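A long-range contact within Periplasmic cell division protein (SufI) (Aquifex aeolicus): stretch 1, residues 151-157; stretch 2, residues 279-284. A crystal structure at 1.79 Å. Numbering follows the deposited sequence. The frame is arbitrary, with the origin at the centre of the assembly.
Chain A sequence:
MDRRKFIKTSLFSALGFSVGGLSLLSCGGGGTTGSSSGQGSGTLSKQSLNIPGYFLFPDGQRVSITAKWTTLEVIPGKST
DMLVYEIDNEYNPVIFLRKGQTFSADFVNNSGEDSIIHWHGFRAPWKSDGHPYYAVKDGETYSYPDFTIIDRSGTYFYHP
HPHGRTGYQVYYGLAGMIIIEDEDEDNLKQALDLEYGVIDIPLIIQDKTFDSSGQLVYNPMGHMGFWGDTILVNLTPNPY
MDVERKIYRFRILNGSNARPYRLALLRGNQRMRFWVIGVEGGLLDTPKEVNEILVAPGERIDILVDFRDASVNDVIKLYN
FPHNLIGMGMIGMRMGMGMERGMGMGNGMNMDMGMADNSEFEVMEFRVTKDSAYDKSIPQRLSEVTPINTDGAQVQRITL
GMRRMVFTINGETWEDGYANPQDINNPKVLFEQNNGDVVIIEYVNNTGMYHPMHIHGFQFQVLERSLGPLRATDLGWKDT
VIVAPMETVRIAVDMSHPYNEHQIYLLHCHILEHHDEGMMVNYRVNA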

# COMPACT_ATOMS: atom_id res chain seq x y z
N ASP A 151 12.80 -7.52 -5.31
CA ASP A 151 12.40 -7.00 -4.02
C ASP A 151 12.39 -8.10 -2.95
O ASP A 151 12.29 -9.29 -3.25
CB ASP A 151 11.02 -6.36 -4.13
CG ASP A 151 11.07 -4.99 -4.78
OD1 ASP A 151 11.55 -4.04 -4.12
OD2 ASP A 151 10.66 -4.87 -5.95
N ARG A 152 12.49 -7.67 -1.70
CA ARG A 152 12.43 -8.59 -0.57
C ARG A 152 11.00 -9.09 -0.37
O ARG A 152 10.03 -8.41 -0.73
CB ARG A 152 12.92 -7.91 0.70
CG ARG A 152 14.18 -7.12 0.50
CD ARG A 152 14.51 -6.27 1.71
NE ARG A 152 14.87 -7.07 2.88
CZ ARG A 152 14.24 -7.01 4.05
NH1 ARG A 152 13.22 -6.18 4.22
NH2 ARG A 152 14.64 -7.76 5.06
N SER A 153 10.89 -10.28 0.21
CA SER A 153 9.57 -10.84 0.50
C SER A 153 8.77 -9.88 1.35
O SER A 153 9.31 -9.18 2.20
CB SER A 153 9.70 -12.18 1.22
OG SER A 153 10.31 -12.02 2.49
N GLY A 154 7.47 -9.84 1.11
CA GLY A 154 6.60 -8.94 1.84
C GLY A 154 5.30 -8.73 1.11
O GLY A 154 4.96 -9.46 0.18
N THR A 155 4.57 -7.71 1.55
CA THR A 155 3.25 -7.39 1.04
C THR A 155 3.33 -6.17 0.12
O THR A 155 3.69 -5.08 0.56
CB THR A 155 2.27 -7.12 2.18
OG1 THR A 155 2.22 -8.27 3.04
CG2 THR A 155 0.88 -6.83 1.63
N TYR A 156 2.98 -6.37 -1.14
CA TYR A 156 3.00 -5.31 -2.13
C TYR A 156 1.58 -5.09 -2.65
O TYR A 156 0.62 -5.67 -2.14
CB TYR A 156 4.02 -5.64 -3.23
CG TYR A 156 5.44 -5.73 -2.68
CD1 TYR A 156 6.31 -4.65 -2.76
CD2 TYR A 156 5.89 -6.89 -2.04
CE1 TYR A 156 7.60 -4.73 -2.24
CE2 TYR A 156 7.17 -6.97 -1.52
CZ TYR A 156 8.02 -5.89 -1.62
OH TYR A 156 9.30 -5.97 -1.11
N PHE A 157 1.45 -4.25 -3.66
CA PHE A 157 0.19 -3.54 -3.91
C PHE A 157 0.14 -3.21 -5.39
O PHE A 157 1.06 -2.58 -5.91
CB PHE A 157 0.16 -2.28 -3.03
CG PHE A 157 -1.13 -1.50 -3.06
CD1 PHE A 157 -2.31 -2.06 -3.54
CD2 PHE A 157 -1.16 -0.19 -2.60
CE1 PHE A 157 -3.49 -1.32 -3.55
CE2 PHE A 157 -2.33 0.55 -2.61
CZ PHE A 157 -3.50 -0.02 -3.09
N VAL A 279 7.05 -4.18 6.86
CA VAL A 279 6.48 -2.97 6.27
C VAL A 279 6.49 -3.12 4.76
O VAL A 279 6.66 -4.23 4.24
CB VAL A 279 7.24 -1.72 6.73
CG1 VAL A 279 7.00 -1.46 8.22
CG2 VAL A 279 8.73 -1.88 6.47
N GLU A 280 6.32 -2.01 4.04
CA GLU A 280 6.15 -2.08 2.59
C GLU A 280 7.32 -2.80 1.92
O GLU A 280 7.13 -3.58 0.98
CB GLU A 280 6.00 -0.68 2.00
CG GLU A 280 4.88 0.13 2.61
CD GLU A 280 5.35 0.91 3.82
OE1 GLU A 280 6.20 1.81 3.65
OE2 GLU A 280 4.87 0.62 4.93
N GLY A 281 8.54 -2.55 2.39
CA GLY A 281 9.72 -3.14 1.78
C GLY A 281 10.16 -4.43 2.42
O GLY A 281 11.33 -4.82 2.29
N GLY A 282 9.26 -5.12 3.11
CA GLY A 282 9.54 -6.45 3.60
C GLY A 282 9.72 -6.51 5.11
O GLY A 282 9.27 -5.64 5.87
N LEU A 283 10.40 -7.57 5.55
CA LEU A 283 10.48 -7.89 6.96
C LEU A 283 11.42 -6.93 7.69
O LEU A 283 12.43 -6.50 7.14
CB LEU A 283 10.97 -9.32 7.15
CG LEU A 283 10.05 -10.45 6.68
CD1 LEU A 283 10.83 -11.74 6.46
CD2 LEU A 283 8.91 -10.67 7.67
N LEU A 284 11.06 -6.60 8.93
CA LEU A 284 12.00 -5.93 9.82
C LEU A 284 13.09 -6.91 10.26
O LEU A 284 13.05 -8.10 9.96
CB LEU A 284 11.27 -5.36 11.04
CG LEU A 284 10.15 -4.36 10.77
CD1 LEU A 284 9.54 -3.89 12.07
CD2 LEU A 284 10.68 -3.19 9.98
O HOH W 1 11.67 -9.41 3.41
O HOH W 2 5.50 -6.88 4.01

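What does Arg 152, which has more surface covered than any other residue here, find across the contact? It finds two backbone carbonyls. Arg 152 NH1 donates to Gly 281 O and to Leu 283 O, both at 3.0 Å, and Arg 152 NH2 adds a longer hydrogen bond to Leu 283 O at 3.3 Å. Both oxygens lie near the guanidinium plane, at its edge, where the N-H bonds point.

How is Leu 283, the next most covered, held? Besides its carbonyl, its backbone amide is tied through water 1, which accepts from Leu 283 N (3.1 Å) and donates to Ser 153 O (2.7 Å). The water thus bridges the backbones of the two stretches, whose facing atoms, Ser 153 O and Leu 283 N, stand 3.9 Å apart. Leu 283 CD1 lies 4.0 Å from Ser 153 OG, a looser contact.

Why can the two stretches come so close at Gly 282? Gly 282 CA lies 3.1 Å from Ser 153 O, and a CB there would clash with that oxygen and with Arg 152 NH1. The backbone angles of Gly 282 by themselves also call for glycine. The type I turn from Val 279 to Gly 282 is closed by Gly 282 N donating to Val 279 O (3.0 Å).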